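Local coordinates for Ras-associated and pleckstrin homology domains-containing protein 1 (Homo sapiens, PDB 4GN1) that mediates localized membrane signals, helps regulate lamellipodial dynamics, recruits EVL and VASP to the leading edge and interacts with RAC1 through its Ras-associating and PH domains, at residues R88-A93 and V185-D190; S127-P132 and I235-Y240. All coordinates share one frame; numbering follows the deposited sequence.

Contact 1 joins the Ras-associating and PH domains of lamellipodin, where a turn from the Ras-associating side meets a PH strand. Contact 2 lays the loop between helix 113-124 and strand 135-141 on the PH helix 225-240. Their centres lie 18 Å apart, and their segments alternate along the chain. The two meet at Arg236: its NH2 lies 3.4 Å from Lys91 O, a weak bond, and also forms a salt bridge with Glu63. Close by, Val185 CB comes 4.2 Å from Ile235 CG2. Tyr191, which ABL1 phosphorylates but which is unmodified here, directly follows 185-190. A malonate, probably from the crystallisation liquor, is hydrogen-bonded to Tyr186 OH.

Contact 1: residues R88-A93 and V185-D190; sequences RIEKYA and VYYGQD
The backbones at Glu90 and Tyr187 stay well apart, 11.0 Å from CA to CA, and side chains bridge the space between a turn at 88-93 and the PH strand 184-188. The turn follows strand 83-87 of the ubiquitin-like Ras-associating domain, so this is an interdomain contact, near the place where strand 58-61 pairs antiparallel with strand 184-188. Tyr187 supplies most of the reach. With CG beside its backbone N (chi1 -62°), its ring spans the gap and meets two side chains of the turn.

The phenol oxygen rests against the aliphatic part of Glu90: Tyr187 OH lies 3.8 Å from Glu90 CG and 3.9 Å from Glu90 CB. Further back along the ring, Arg88 NH2 approaches Tyr187 CD2 at 4.1 Å. Arginine and tyrosine run past each other in opposite directions with their planes 31° apart.

Bends at chi2 and chi3 fold Arg88 back beside Glu90, which grips it within the turn. Arg88 NE gives a nearly straight bond of 2.7 Å to Glu90 OE2, at 167°, on the syn side but tilted out of the carboxylate plane, while its NH2 makes a weak one to OE1. The guanidinium has a further charged partner, since NH1 forms a salt bridge with Glu59, whose backbone in turn pairs with Tyr187. Two carboxylates thus fix the arginine's rotation and probably balance its charge. On the strand side, Gln189 doubles back so that its NE2 makes a weak bond, 3.4 Å long, to Tyr187 O.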
ATOM      1  N   ARG A  88      -2.186 -10.202  -7.139  1.00 24.50           N
ATOM      2  CA  ARG A  88      -1.600  -9.928  -5.825  1.00 25.61           C
ATOM      3  C   ARG A  88      -2.625 -10.246  -4.740  1.00 27.57           C
ATOM      4  O   ARG A  88      -3.689  -9.631  -4.680  1.00 29.74           O
ATOM      5  CB  ARG A  88      -1.108  -8.478  -5.743  1.00 23.29           C
ATOM      6  CG  ARG A  88       0.016  -8.136  -6.735  1.00 22.62           C
ATOM      7  CD  ARG A  88       1.331  -8.838  -6.421  1.00 22.17           C
ATOM      8  NE  ARG A  88       1.862  -8.372  -5.143  1.00 22.06           N
ATOM      9  CZ  ARG A  88       2.870  -7.520  -4.995  1.00 21.45           C
ATOM     10  NH1 ARG A  88       3.521  -7.058  -6.051  1.00 20.68           N
ATOM     11  NH2 ARG A  88       3.253  -7.172  -3.773  1.00 21.63           N
ATOM     12  N   ILE A  89      -2.341 -11.225  -3.893  1.00 30.41           N
ATOM     13  CA  ILE A  89      -3.304 -11.521  -2.801  1.00 31.30           C
ATOM     14  C   ILE A  89      -3.352 -10.400  -1.774  1.00 30.71           C
ATOM     15  O   ILE A  89      -4.412 -10.133  -1.220  1.00 31.66           O
ATOM     16  CB  ILE A  89      -3.112 -12.912  -2.139  1.00 32.61           C
ATOM     17  CG1 ILE A  89      -1.797 -12.999  -1.352  1.00 32.92           C
ATOM     18  CG2 ILE A  89      -3.255 -14.008  -3.202  1.00 33.36           C
ATOM     19  CD1 ILE A  89      -1.537 -14.348  -0.703  1.00 34.61           C
ATOM     20  N   GLU A  90      -2.224  -9.716  -1.578  1.00 29.46           N
ATOM     21  CA  GLU A  90      -2.163  -8.581  -0.667  1.00 29.76           C
ATOM     22  C   GLU A  90      -3.297  -7.565  -0.869  1.00 30.33           C
ATOM     23  O   GLU A  90      -3.687  -6.903   0.093  1.00 30.68           O
ATOM     24  CB  GLU A  90      -0.838  -7.815  -0.784  1.00 29.72           C
ATOM     25  CG  GLU A  90       0.413  -8.554  -0.382  1.00 31.01           C
ATOM     26  CD  GLU A  90       1.291  -8.917  -1.566  1.00 31.95           C
ATOM     27  OE1 GLU A  90       2.499  -9.122  -1.349  1.00 34.81           O
ATOM     28  OE2 GLU A  90       0.796  -8.995  -2.706  1.00 31.10           O
ATOM     29  N   LYS A  91      -3.811  -7.416  -2.099  1.00 29.41           N
ATOM     30  CA  LYS A  91      -4.742  -6.296  -2.378  1.00 27.31           C
ATOM     31  C   LYS A  91      -6.037  -6.380  -1.572  1.00 25.63           C
ATOM     32  O   LYS A  91      -6.459  -5.398  -0.975  1.00 25.08           O
ATOM     33  CB  LYS A  91      -5.039  -6.115  -3.892  1.00 27.11           C
ATOM     34  CG  LYS A  91      -5.948  -4.909  -4.174  1.00 28.10           C
ATOM     35  CD  LYS A  91      -6.127  -4.567  -5.663  1.00 30.33           C
ATOM     36  CE  LYS A  91      -6.924  -5.631  -6.444  1.00 28.63           C
ATOM     37  NZ  LYS A  91      -7.152  -5.252  -7.866  1.00 25.86           N
ATOM     38  N   TYR A  92      -6.672  -7.541  -1.569  1.00 25.08           N
ATOM     39  CA  TYR A  92      -7.907  -7.683  -0.806  1.00 26.30           C
ATOM     40  C   TYR A  92      -7.834  -8.671   0.357  1.00 26.92           C
ATOM     41  O   TYR A  92      -8.869  -9.124   0.852  1.00 28.27           O
ATOM     42  CB  TYR A  92      -9.095  -7.980  -1.729  1.00 25.80           C
ATOM     43  CG  TYR A  92      -9.411  -6.797  -2.611  1.00 25.80           C
ATOM     44  CD1 TYR A  92      -9.663  -5.525  -2.053  1.00 25.25           C
ATOM     45  CD2 TYR A  92      -9.430  -6.925  -3.997  1.00 24.72           C
ATOM     46  CE1 TYR A  92      -9.933  -4.433  -2.855  1.00 24.21           C
ATOM     47  CE2 TYR A  92      -9.705  -5.842  -4.802  1.00 24.22           C
ATOM     48  CZ  TYR A  92      -9.956  -4.603  -4.229  1.00 24.24           C
ATOM     49  OH  TYR A  92     -10.205  -3.537  -5.046  1.00 24.05           O
ATOM     50  N   ALA A  93      -6.619  -8.999   0.794  1.00 27.04           N
ATOM     51  CA  ALA A  93      -6.443  -9.936   1.909  1.00 28.76           C
ATOM     52  C   ALA A  93      -7.304  -9.430   3.069  1.00 30.42           C
ATOM     53  O   ALA A  93      -8.255 -10.090   3.486  1.00 31.46           O
ATOM     54  CB  ALA A  93      -4.978 -10.050   2.316  1.00 27.57           C
ATOM     55  N   VAL A 185       1.907   4.492   0.073  1.00 19.96           N
ATOM     56  CA  VAL A 185       2.675   3.528   0.812  1.00 20.02           C
ATOM     57  C   VAL A 185       3.113   2.470  -0.185  1.00 19.02           C
ATOM     58  O   VAL A 185       2.361   2.118  -1.084  1.00 18.02           O
ATOM     59  CB  VAL A 185       1.909   2.971   2.066  1.00 20.35           C
ATOM     60  CG1 VAL A 185       0.590   2.286   1.719  1.00 19.56           C
ATOM     61  CG2 VAL A 185       2.782   2.002   2.834  1.00 20.81           C
ATOM     62  N   TYR A 186       4.342   1.997  -0.040  1.00 19.36           N
ATOM     63  CA  TYR A 186       4.949   1.075  -1.005  1.00 19.11           C
ATOM     64  C   TYR A 186       5.566  -0.059  -0.221  1.00 19.80           C
ATOM     65  O   TYR A 186       5.776   0.072   0.989  1.00 19.84           O
ATOM     66  CB  TYR A 186       6.053   1.787  -1.798  1.00 19.32           C
ATOM     67  CG  TYR A 186       5.615   3.101  -2.427  1.00 19.41           C
ATOM     68  CD1 TYR A 186       5.335   4.212  -1.636  1.00 19.35           C
ATOM     69  CD2 TYR A 186       5.478   3.230  -3.821  1.00 18.82           C
ATOM     70  CE1 TYR A 186       4.921   5.393  -2.195  1.00 19.56           C
ATOM     71  CE2 TYR A 186       5.055   4.422  -4.394  1.00 18.49           C
ATOM     72  CZ  TYR A 186       4.784   5.502  -3.570  1.00 19.55           C
ATOM     73  OH  TYR A 186       4.374   6.720  -4.094  1.00 19.84           O
ATOM     74  N   TYR A 187       5.850  -1.165  -0.906  1.00 20.75           N
ATOM     75  CA  TYR A 187       6.766  -2.195  -0.403  1.00 22.74           C
ATOM     76  C   TYR A 187       8.140  -1.977  -0.990  1.00 24.11           C
ATOM     77  O   TYR A 187       8.274  -1.754  -2.193  1.00 24.05           O
ATOM     78  CB  TYR A 187       6.314  -3.584  -0.813  1.00 23.68           C
ATOM     79  CG  TYR A 187       4.968  -4.002  -0.280  1.00 25.67           C
ATOM     80  CD1 TYR A 187       4.805  -4.384   1.058  1.00 26.60           C
ATOM     81  CD2 TYR A 187       3.846  -4.045  -1.122  1.00 26.19           C
ATOM     82  CE1 TYR A 187       3.573  -4.787   1.539  1.00 27.37           C
ATOM     83  CE2 TYR A 187       2.601  -4.452  -0.641  1.00 26.03           C
ATOM     84  CZ  TYR A 187       2.475  -4.812   0.687  1.00 26.89           C
ATOM     85  OH  TYR A 187       1.245  -5.203   1.173  1.00 28.33           O
ATOM     86  N   GLY A 188       9.165  -2.047  -0.147  1.00 26.25           N
ATOM     87  CA  GLY A 188      10.551  -2.016  -0.607  1.00 27.02           C
ATOM     88  C   GLY A 188      10.979  -3.403  -1.034  1.00 28.67           C
ATOM     89  O   GLY A 188      10.532  -4.400  -0.462  1.00 27.28           O
ATOM     90  N   GLN A 189      11.842  -3.460  -2.052  1.00 30.36           N
ATOM     91  CA  GLN A 189      12.321  -4.729  -2.608  1.00 31.73           C
ATOM     92  C   GLN A 189      13.772  -4.934  -2.281  1.00 32.89           C
ATOM     93  O   GLN A 189      14.629  -4.171  -2.759  1.00 33.72           O
ATOM     94  CB  GLN A 189      12.134  -4.778  -4.135  1.00 33.31           C
ATOM     95  CG  GLN A 189      10.678  -4.779  -4.577  1.00 34.70           C
ATOM     96  CD  GLN A 189       9.824  -5.619  -3.635  1.00 38.20           C
ATOM     97  OE1 GLN A 189      10.102  -6.814  -3.400  1.00 40.31           O
ATOM     98  NE2 GLN A 189       8.792  -4.993  -3.063  1.00 38.46           N
ATOM     99  N   ASP A 190      14.047  -5.954  -1.465  1.00 32.45           N
ATOM    100  CA  ASP A 190      15.416  -6.345  -1.162  1.00 33.17           C
ATOM    101  C   ASP A 190      16.180  -5.228  -0.429  1.00 33.10           C
ATOM    102  O   ASP A 190      17.336  -4.921  -0.724  1.00 33.39           O
ATOM    103  CB  ASP A 190      16.141  -6.778  -2.444  1.00 33.80           C
ATOM    104  CG  ASP A 190      17.500  -7.401  -2.160  1.00 36.54           C
ATOM    105  OD1 ASP A 190      18.455  -7.089  -2.904  1.00 37.49           O
ATOM    106  OD2 ASP A 190      17.624  -8.171  -1.172  1.00 37.36           O
TER

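Contact 2: residues S127-P132 and I235-Y240; sequences SSVTVP and IRIAKY
No flat group takes part where Val129 and Val131 meet Ile237; the one aromatic ring of the two segments, Tyr240, leaves the helix away from the loop. One face of that ring carries Lys239 CG, 3.9 Å above its centre, and the ring also meets that of His65 with planes about 80° apart. What remains is aliphatic packing on helix 225-240, the C-terminal helix of the PH fold. Its inner side sends Ile235 onto Leu203 and Leu205 of strand 202-206, while Ile237 faces the loop 127-132, which runs from helix 113-124 to strand 135-141.

One methyl of Ile237 does the touching. With CG1 beside the backbone N (chi1 -64°), CG2 is left to receive both valines. Val129 crosses the isoleucine at a slant and brings its CG1 to 3.6 Å from Ile237 CG2. Val131 lies alongside, running the other way, and straddles the same methyl: Val131 CG1 and CG2 are each 4.0 Å from Ile237 CG2. Its chi1 of -151° turns the two branches so that they share the approach.

Thr130, between the valines, points away from the helix, so alternate residues of this extended loop supply the apolar side. A backbone hydrogen bond between Thr130 and Cys123 ties the loop to the end of helix 113-124, and Leu102 also touches Ile237. The helix backbone is regular here, with Tyr240 N bonded to Arg236 O at 2.8 Å. The two valines also touch each other, Val129 CG1 lying 3.8 Å from Val131 CG2.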
ATOM      1  N   SER A 127     -20.829   6.656   9.928  1.00 47.31           N
ATOM      2  CA  SER A 127     -20.658   8.020   9.429  1.00 47.29           C
ATOM      3  C   SER A 127     -19.179   8.270   9.123  1.00 45.69           C
ATOM      4  O   SER A 127     -18.847   9.008   8.191  1.00 46.45           O
ATOM      5  CB  SER A 127     -21.228   9.058  10.400  1.00 48.31           C
ATOM      6  OG  SER A 127     -20.816   8.783  11.720  1.00 50.04           O
ATOM      7  N   SER A 128     -18.302   7.632   9.898  1.00 44.58           N
ATOM      8  CA  SER A 128     -16.863   7.649   9.621  1.00 41.37           C
ATOM      9  C   SER A 128     -16.230   6.267   9.812  1.00 39.79           C
ATOM     10  O   SER A 128     -16.796   5.371  10.458  1.00 40.57           O
ATOM     11  CB  SER A 128     -16.151   8.695  10.482  1.00 41.78           C
ATOM     12  OG  SER A 128     -15.786   8.151  11.739  1.00 42.97           O
ATOM     13  N   VAL A 129     -15.057   6.110   9.220  1.00 37.76           N
ATOM     14  CA  VAL A 129     -14.250   4.915   9.359  1.00 37.26           C
ATOM     15  C   VAL A 129     -13.750   4.764  10.807  1.00 39.65           C
ATOM     16  O   VAL A 129     -13.151   5.671  11.373  1.00 39.01           O
ATOM     17  CB  VAL A 129     -13.080   4.953   8.345  1.00 34.39           C
ATOM     18  CG1 VAL A 129     -12.087   3.832   8.585  1.00 33.00           C
ATOM     19  CG2 VAL A 129     -13.618   4.862   6.927  1.00 32.46           C
ATOM     20  N   THR A 130     -14.005   3.614  11.409  1.00 43.55           N
ATOM     21  CA  THR A 130     -13.491   3.357  12.752  1.00 48.57           C
ATOM     22  C   THR A 130     -12.358   2.319  12.747  1.00 51.31           C
ATOM     23  O   THR A 130     -12.563   1.154  13.104  1.00 52.75           O
ATOM     24  CB  THR A 130     -14.620   2.983  13.730  1.00 50.62           C
ATOM     25  OG1 THR A 130     -15.409   1.946  13.143  1.00 51.68           O
ATOM     26  CG2 THR A 130     -15.520   4.207  14.020  1.00 50.64           C
ATOM     27  N   VAL A 131     -11.174   2.769  12.318  1.00 53.83           N
ATOM     28  CA  VAL A 131      -9.921   2.011  12.388  1.00 56.50           C
ATOM     29  C   VAL A 131      -9.532   1.661  13.824  1.00 61.69           C
ATOM     30  O   VAL A 131      -9.460   2.558  14.680  1.00 61.22           O
ATOM     31  CB  VAL A 131      -8.715   2.860  11.928  1.00 55.63           C
ATOM     32  CG1 VAL A 131      -7.639   1.957  11.323  1.00 55.64           C
ATOM     33  CG2 VAL A 131      -9.129   4.015  11.019  1.00 53.75           C
ATOM     34  N   PRO A 132      -9.226   0.371  14.094  1.00 65.96           N
ATOM     35  CA  PRO A 132      -8.482   0.130  15.340  1.00 66.31           C
ATOM     36  C   PRO A 132      -7.003   0.474  15.130  1.00 62.93           C
ATOM     37  O   PRO A 132      -6.451   0.232  14.050  1.00 59.97           O
ATOM     38  CB  PRO A 132      -8.696  -1.368  15.609  1.00 67.27           C
ATOM     39  CG  PRO A 132      -9.890  -1.728  14.779  1.00 66.53           C
ATOM     40  CD  PRO A 132      -9.752  -0.887  13.540  1.00 65.79           C
ATOM     41  N   ILE A 235      -2.381   1.513   7.441  1.00 27.64           N
ATOM     42  CA  ILE A 235      -2.078   2.749   6.719  1.00 26.69           C
ATOM     43  C   ILE A 235      -3.039   2.988   5.564  1.00 24.66           C
ATOM     44  O   ILE A 235      -3.525   4.109   5.381  1.00 24.47           O
ATOM     45  CB  ILE A 235      -0.599   2.809   6.288  1.00 27.10           C
ATOM     46  CG1 ILE A 235       0.270   2.807   7.550  1.00 28.52           C
ATOM     47  CG2 ILE A 235      -0.305   4.059   5.443  1.00 25.94           C
ATOM     48  CD1 ILE A 235       1.741   2.600   7.284  1.00 28.94           C
ATOM     49  N   ARG A 236      -3.355   1.933   4.827  1.00 23.86           N
ATOM     50  CA  ARG A 236      -4.278   2.023   3.695  1.00 22.97           C
ATOM     51  C   ARG A 236      -5.693   2.440   4.113  1.00 24.40           C
ATOM     52  O   ARG A 236      -6.299   3.323   3.485  1.00 23.96           O
ATOM     53  CB  ARG A 236      -4.290   0.715   2.905  1.00 22.17           C
ATOM     54  CG  ARG A 236      -3.049   0.529   2.033  1.00 20.78           C
ATOM     55  CD  ARG A 236      -2.951  -0.875   1.468  1.00 19.90           C
ATOM     56  NE  ARG A 236      -3.932  -1.078   0.410  1.00 19.55           N
ATOM     57  CZ  ARG A 236      -4.778  -2.094   0.338  1.00 19.41           C
ATOM     58  NH1 ARG A 236      -4.773  -3.038   1.277  1.00 20.34           N
ATOM     59  NH2 ARG A 236      -5.623  -2.160  -0.686  1.00 18.73           N
ATOM     60  N   ILE A 237      -6.202   1.835   5.185  1.00 25.58           N
ATOM     61  CA  ILE A 237      -7.515   2.218   5.724  1.00 26.56           C
ATOM     62  C   ILE A 237      -7.558   3.702   6.068  1.00 26.95           C
ATOM     63  O   ILE A 237      -8.408   4.435   5.581  1.00 26.74           O
ATOM     64  CB  ILE A 237      -7.898   1.383   6.952  1.00 27.33           C
ATOM     65  CG1 ILE A 237      -8.035  -0.077   6.523  1.00 27.08           C
ATOM     66  CG2 ILE A 237      -9.180   1.933   7.581  1.00 28.09           C
ATOM     67  CD1 ILE A 237      -8.183  -1.053   7.667  1.00 28.57           C
ATOM     68  N   ALA A 238      -6.602   4.126   6.881  1.00 27.53           N
ATOM     69  CA  ALA A 238      -6.498   5.512   7.336  1.00 28.00           C
ATOM     70  C   ALA A 238      -6.275   6.514   6.192  1.00 27.08           C
ATOM     71  O   ALA A 238      -6.640   7.683   6.322  1.00 27.33           O
ATOM     72  CB  ALA A 238      -5.366   5.619   8.341  1.00 28.96           C
ATOM     73  N   LYS A 239      -5.662   6.063   5.087  1.00 25.30           N
ATOM     74  CA  LYS A 239      -5.531   6.921   3.902  1.00 23.80           C
ATOM     75  C   LYS A 239      -6.799   6.973   3.046  1.00 23.11           C
ATOM     76  O   LYS A 239      -7.285   8.064   2.711  1.00 23.68           O
ATOM     77  CB  LYS A 239      -4.354   6.515   3.013  1.00 22.41           C
ATOM     78  CG  LYS A 239      -4.206   7.446   1.813  1.00 21.40           C
ATOM     79  CD  LYS A 239      -2.874   7.302   1.131  1.00 20.44           C
ATOM     80  CE  LYS A 239      -2.841   8.116  -0.144  1.00 19.92           C
ATOM     81  NZ  LYS A 239      -2.594   9.567   0.061  1.00 19.52           N
ATOM     82  N   TYR A 240      -7.294   5.791   2.678  1.00 21.53           N
ATOM     83  CA  TYR A 240      -8.346   5.659   1.694  1.00 19.95           C
ATOM     84  C   TYR A 240      -9.739   5.495   2.267  1.00 21.01           C
ATOM     85  O   TYR A 240     -10.718   5.764   1.577  1.00 20.73           O
ATOM     86  CB  TYR A 240      -8.028   4.513   0.752  1.00 17.84           C
ATOM     87  CG  TYR A 240      -6.767   4.747  -0.064  1.00 16.45           C
ATOM     88  CD1 TYR A 240      -6.733   5.709  -1.086  1.00 15.97           C
ATOM     89  CD2 TYR A 240      -5.609   4.002   0.183  1.00 15.80           C
ATOM     90  CE1 TYR A 240      -5.581   5.927  -1.829  1.00 15.17           C
ATOM     91  CE2 TYR A 240      -4.452   4.215  -0.527  1.00 15.34           C
ATOM     92  CZ  TYR A 240      -4.443   5.176  -1.536  1.00 15.28           C
ATOM     93  OH  TYR A 240      -3.307   5.376  -2.244  1.00 14.73           O
TER